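PDB 3NJR: precorrin-6y methylase from Rhodobacter capsulatus, which probably transfers methyl groups from S-adenosylmethionine to a precorrin intermediate in cobalamin biosynthesis, this chain being the C-terminal domain of the longer enzyme. Local coordinates for residues 32-44 with 63-75. Residues are numbered along the deposited sequence; the frame is centred on the assembly and turned at random.
Sequences FAHDGQITKSPMR and GGGSGSVSVEWCL. With SAH (S-adenosyl-L-homocysteine), chain C.
R44 reaches E72 across the contact at about a right angle: NH1 points at OE1 (3.1 Å, N-H...O 170°). OE1 lies in the guanidinium plane, whereas NH1 approaches from above the carboxylate plane, 61° out of it. The R44 chain bends at chi3, and NH2 also bonds to T39 O (3.0 Å), with NE adding a weak bond to the same oxygen. Outside the segments, R27 O also accepts from NH1, while G26 N hydrogen-bonds to E72 OE1 and R27 NH1 forms a salt bridge with E72 OE2, which probably helps to keep this buried glutamate charged. F32 lays CE2 over one guanidinium face. S68 CB sits over a face of the F32 ring, 4.0 Å from its centroid in a CH-pi contact, and V71 CG1 touches CE1 at the rim (3.8 Å). The glycine-rich loop 63-67, with a type II' turn from G64 to G67, links strand 58-62 to helix 68-75, the cofactor-binding loop of a class I, Rossmann-like methyltransferase fold, here holding S-adenosyl-L-homocysteine. Both segments grip its carboxylate. S66 gives N and OG to SAH O, whereas OXT takes bonds from T39 N, T39 OG1 and S68 OG, the last at 2.7 Å. With S68 OG held between its backbone N and carbonyl carbon (chi1 74°), the hydroxyl lies 3.0 Å from R44 NE. H34 CB packs against S66 CB at 3.6 Å.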
loop_
_atom_site.group_PDB
_atom_site.type_symbol
_atom_site.label_atom_id
_atom_site.label_comp_id
_atom_site.label_asym_id
_atom_site.label_seq_id
_atom_site.Cartn_x
_atom_site.Cartn_y
_atom_site.Cartn_z
ATOM N N PHE A 32 16.870 19.530 13.033
ATOM C CA PHE A 32 17.184 20.398 11.906
ATOM C C PHE A 32 16.269 21.617 11.916
ATOM O O PHE A 32 15.050 21.500 12.130
ATOM C CB PHE A 32 16.971 19.671 10.560
ATOM C CG PHE A 32 17.533 18.274 10.499
ATOM C CD1 PHE A 32 18.787 18.040 9.945
ATOM C CD2 PHE A 32 16.791 17.184 10.967
ATOM C CE1 PHE A 32 19.316 16.737 9.880
ATOM C CE2 PHE A 32 17.299 15.883 10.917
ATOM C CZ PHE A 32 18.566 15.658 10.374
ATOM N N ALA A 33 16.863 22.782 11.680
ATOM C CA ALA A 33 16.138 23.961 11.250
ATOM C C ALA A 33 15.484 23.629 9.908
ATOM O O ALA A 33 16.159 23.188 8.976
ATOM C CB ALA A 33 17.108 25.099 11.080
ATOM N N HIS A 34 14.172 23.804 9.810
ATOM C CA HIS A 34 13.470 23.572 8.558
ATOM C C HIS A 34 12.228 24.424 8.579
ATOM O O HIS A 34 11.902 25.020 9.611
ATOM C CB HIS A 34 13.090 22.101 8.402
ATOM C CG HIS A 34 12.068 21.638 9.393
ATOM N ND1 HIS A 34 12.407 21.110 10.621
ATOM C CD2 HIS A 34 10.715 21.636 9.340
ATOM C CE1 HIS A 34 11.307 20.801 11.281
ATOM N NE2 HIS A 34 10.266 21.114 10.528
ATOM N N ASP A 35 11.523 24.466 7.451
ATOM C CA ASP A 35 10.382 25.366 7.308
ATOM C C ASP A 35 9.080 24.645 7.024
ATOM O O ASP A 35 8.064 25.287 6.782
ATOM C CB ASP A 35 10.653 26.435 6.229
ATOM C CG ASP A 35 10.740 25.855 4.799
ATOM O OD1 ASP A 35 10.624 24.618 4.586
ATOM O OD2 ASP A 35 10.929 26.674 3.870
ATOM N N GLY A 36 9.106 23.317 7.047
ATOM C CA GLY A 36 7.949 22.533 6.599
ATOM C C GLY A 36 8.208 21.663 5.374
ATOM O O GLY A 36 7.454 20.722 5.126
ATOM N N GLN A 37 9.270 21.958 4.619
ATOM C CA GLN A 37 9.597 21.189 3.410
ATOM C C GLN A 37 10.622 20.049 3.602
ATOM O O GLN A 37 11.032 19.404 2.634
ATOM C CB GLN A 37 10.053 22.133 2.289
ATOM C CG GLN A 37 9.927 21.560 0.859
ATOM C CD GLN A 37 8.556 20.899 0.581
ATOM O OE1 GLN A 37 7.495 21.441 0.936
ATOM N NE2 GLN A 37 8.584 19.725 -0.064
ATOM N N ILE A 38 11.012 19.789 4.847
ATOM C CA ILE A 38 12.024 18.777 5.184
ATOM C C ILE A 38 11.693 17.380 4.617
ATOM O O ILE A 38 10.526 17.073 4.413
ATOM C CB ILE A 38 12.219 18.733 6.736
ATOM C CG1 ILE A 38 13.448 17.908 7.132
ATOM C CG2 ILE A 38 10.950 18.255 7.441
ATOM C CD1 ILE A 38 14.036 18.253 8.501
ATOM N N THR A 39 12.714 16.559 4.342
ATOM C CA THR A 39 12.530 15.107 4.094
ATOM C C THR A 39 12.222 14.353 5.409
ATOM O O THR A 39 12.956 14.483 6.383
ATOM C CB THR A 39 13.772 14.434 3.390
ATOM O OG1 THR A 39 13.989 15.006 2.091
ATOM C CG2 THR A 39 13.578 12.915 3.231
ATOM N N LYS A 40 11.137 13.578 5.420
ATOM C CA LYS A 40 10.701 12.841 6.602
ATOM C C LYS A 40 11.770 11.846 7.048
ATOM O O LYS A 40 12.489 11.259 6.227
ATOM C CB LYS A 40 9.387 12.101 6.333
ATOM C CG LYS A 40 8.129 12.975 6.246
ATOM C CD LYS A 40 7.701 13.549 7.605
ATOM C CE LYS A 40 6.244 14.038 7.599
ATOM N NZ LYS A 40 5.884 14.839 6.380
ATOM N N SER A 41 11.861 11.650 8.358
ATOM C CA SER A 41 12.955 10.895 8.944
ATOM C C SER A 41 13.131 9.442 8.377
ATOM O O SER A 41 14.246 9.060 7.999
ATOM C CB SER A 41 12.872 10.989 10.473
ATOM O OG SER A 41 13.479 9.873 11.081
ATOM N N PRO A 42 12.035 8.652 8.262
ATOM C CA PRO A 42 12.209 7.312 7.676
ATOM C C PRO A 42 12.614 7.345 6.190
ATOM O O PRO A 42 13.317 6.445 5.708
ATOM C CB PRO A 42 10.819 6.674 7.837
ATOM C CG PRO A 42 10.117 7.517 8.870
ATOM C CD PRO A 42 10.623 8.897 8.617
ATOM N N MET A 43 12.179 8.369 5.463
ATOM C CA MET A 43 12.562 8.470 4.064
ATOM C C MET A 43 14.028 8.885 3.976
ATOM O O MET A 43 14.768 8.408 3.100
ATOM C CB MET A 43 11.639 9.404 3.279
ATOM C CG MET A 43 11.876 9.402 1.746
ATOM S SD MET A 43 11.301 7.936 0.782
ATOM C CE MET A 43 9.586 7.835 1.317
ATOM N N ARG A 44 14.449 9.737 4.914
ATOM C CA ARG A 44 15.838 10.152 4.983
ATOM C C ARG A 44 16.769 8.976 5.277
ATOM O O ARG A 44 17.865 8.888 4.704
ATOM C CB ARG A 44 16.053 11.262 5.999
ATOM C CG ARG A 44 17.185 12.173 5.614
ATOM C CD ARG A 44 17.307 13.410 6.487
ATOM N NE ARG A 44 16.053 13.820 7.110
ATOM C CZ ARG A 44 15.694 13.486 8.350
ATOM N NH1 ARG A 44 16.491 12.716 9.085
ATOM N NH2 ARG A 44 14.548 13.917 8.859
ATOM N N GLY A 63 18.049 20.478 -4.760
ATOM C CA GLY A 63 16.760 20.692 -4.113
ATOM C C GLY A 63 16.899 20.627 -2.610
ATOM O O GLY A 63 16.046 20.056 -1.914
ATOM N N GLY A 64 17.972 21.232 -2.114
ATOM C CA GLY A 64 18.340 21.150 -0.709
ATOM C C GLY A 64 17.194 21.290 0.270
ATOM O O GLY A 64 17.083 20.503 1.196
ATOM N N GLY A 65 16.338 22.285 0.068
ATOM C CA GLY A 65 15.250 22.534 0.990
ATOM C C GLY A 65 15.837 23.022 2.290
ATOM O O GLY A 65 16.232 24.184 2.406
ATOM N N SER A 66 15.902 22.136 3.276
ATOM C CA SER A 66 16.484 22.499 4.553
ATOM C C SER A 66 17.824 21.796 4.780
ATOM O O SER A 66 18.404 21.901 5.865
ATOM C CB SER A 66 15.507 22.195 5.688
ATOM O OG SER A 66 15.637 20.839 6.132
ATOM N N GLY A 67 18.285 21.078 3.755
ATOM C CA GLY A 67 19.603 20.438 3.719
ATOM C C GLY A 67 19.803 19.203 4.581
ATOM O O GLY A 67 20.937 18.854 4.912
ATOM N N SER A 68 18.728 18.521 4.954
ATOM C CA SER A 68 18.847 17.435 5.939
ATOM C C SER A 68 19.610 16.209 5.408
ATOM O O SER A 68 20.340 15.550 6.145
ATOM C CB SER A 68 17.465 17.024 6.469
ATOM O OG SER A 68 16.743 16.278 5.490
ATOM N N VAL A 69 19.420 15.903 4.130
ATOM C CA VAL A 69 20.127 14.802 3.483
ATOM C C VAL A 69 21.637 15.036 3.543
ATOM O O VAL A 69 22.406 14.114 3.901
ATOM C CB VAL A 69 19.640 14.626 2.022
ATOM C CG1 VAL A 69 20.575 13.758 1.226
ATOM C CG2 VAL A 69 18.255 14.051 2.013
ATOM N N SER A 70 22.038 16.278 3.231
ATOM C CA SER A 70 23.444 16.693 3.216
ATOM C C SER A 70 24.045 16.633 4.608
ATOM O O SER A 70 25.218 16.273 4.763
ATOM C CB SER A 70 23.597 18.122 2.689
ATOM O OG SER A 70 23.311 18.256 1.312
ATOM N N VAL A 71 23.250 17.004 5.616
ATOM C CA VAL A 71 23.709 17.028 6.998
ATOM C C VAL A 71 23.998 15.597 7.413
ATOM O O VAL A 71 25.117 15.281 7.819
ATOM C CB VAL A 71 22.685 17.720 7.938
ATOM C CG1 VAL A 71 23.024 17.492 9.379
ATOM C CG2 VAL A 71 22.638 19.198 7.685
ATOM N N GLU A 72 23.019 14.716 7.270
ATOM C CA GLU A 72 23.265 13.288 7.514
ATOM C C GLU A 72 24.357 12.643 6.605
ATOM O O GLU A 72 25.086 11.746 7.053
ATOM C CB GLU A 72 21.953 12.496 7.510
ATOM C CG GLU A 72 20.911 13.154 8.382
ATOM C CD GLU A 72 19.902 12.197 8.980
ATOM O OE1 GLU A 72 19.201 11.497 8.226
ATOM O OE2 GLU A 72 19.786 12.152 10.222
ATOM N N TRP A 73 24.490 13.092 5.352
ATOM C CA TRP A 73 25.555 12.559 4.487
ATOM C C TRP A 73 26.906 12.955 5.047
ATOM O O TRP A 73 27.780 12.106 5.171
ATOM C CB TRP A 73 25.399 13.040 3.048
ATOM C CG TRP A 73 26.616 12.870 2.152
ATOM C CD1 TRP A 73 27.667 13.734 2.027
ATOM C CD2 TRP A 73 26.873 11.797 1.212
ATOM N NE1 TRP A 73 28.572 13.260 1.099
ATOM C CE2 TRP A 73 28.106 12.080 0.580
ATOM C CE3 TRP A 73 26.179 10.630 0.849
ATOM C CZ2 TRP A 73 28.657 11.243 -0.397
ATOM C CZ3 TRP A 73 26.737 9.792 -0.112
ATOM C CH2 TRP A 73 27.960 10.107 -0.729
ATOM N N CYS A 74 27.061 14.236 5.400
ATOM C CA CYS A 74 28.310 14.753 5.976
ATOM C C CYS A 74 28.623 14.226 7.376
ATOM O O CYS A 74 29.790 14.047 7.713
ATOM C CB CYS A 74 28.288 16.272 5.999
ATOM S SG CYS A 74 28.361 17.002 4.323
ATOM N N LEU A 75 27.580 13.987 8.186
ATOM C CA LEU A 75 27.749 13.353 9.503
ATOM C C LEU A 75 28.274 11.934 9.370
ATOM O O LEU A 75 29.027 11.476 10.238
ATOM C CB LEU A 75 26.478 13.392 10.355
ATOM C CG LEU A 75 26.163 14.769 10.958
ATOM C CD1 LEU A 75 24.667 14.926 11.317
ATOM C CD2 LEU A 75 27.063 15.109 12.156
HETATM N N SAH C . 15.639 17.130 0.590
HETATM C CA SAH C . 14.935 18.274 1.246
HETATM C CB SAH C . 13.437 18.200 0.942
HETATM C CG SAH C . 12.928 19.436 0.190
HETATM S SD SAH C . 12.525 19.021 -1.482
HETATM C C SAH C . 15.213 18.281 2.732
HETATM O O SAH C . 15.130 19.303 3.412
HETATM O OXT SAH C . 15.545 17.265 3.328
HETATM C "C5'" SAH C . 11.886 20.529 -2.172
HETATM C "C4'" SAH C . 12.933 21.641 -2.342
HETATM O "O4'" SAH C . 13.606 21.608 -3.615
HETATM C "C3'" SAH C . 12.274 23.013 -2.244
HETATM O "O3'" SAH C . 12.840 23.727 -1.150
HETATM C "C2'" SAH C . 12.593 23.731 -3.543
HETATM O "O2'" SAH C . 12.908 25.119 -3.363
HETATM C "C1'" SAH C . 13.780 22.953 -4.094
HETATM N N9 SAH C . 13.879 23.106 -5.578
HETATM C C8 SAH C . 12.841 23.185 -6.440
HETATM N N7 SAH C . 13.266 23.346 -7.716
HETATM C C5 SAH C . 14.611 23.380 -7.690
HETATM C C6 SAH C . 15.698 23.516 -8.693
HETATM N N6 SAH C . 15.381 23.656 -9.997
HETATM N N1 SAH C . 16.992 23.500 -8.270
HETATM C C2 SAH C . 17.297 23.362 -6.965
HETATM N N3 SAH C . 16.356 23.230 -6.006
HETATM C C4 SAH C . 15.018 23.226 -6.285
#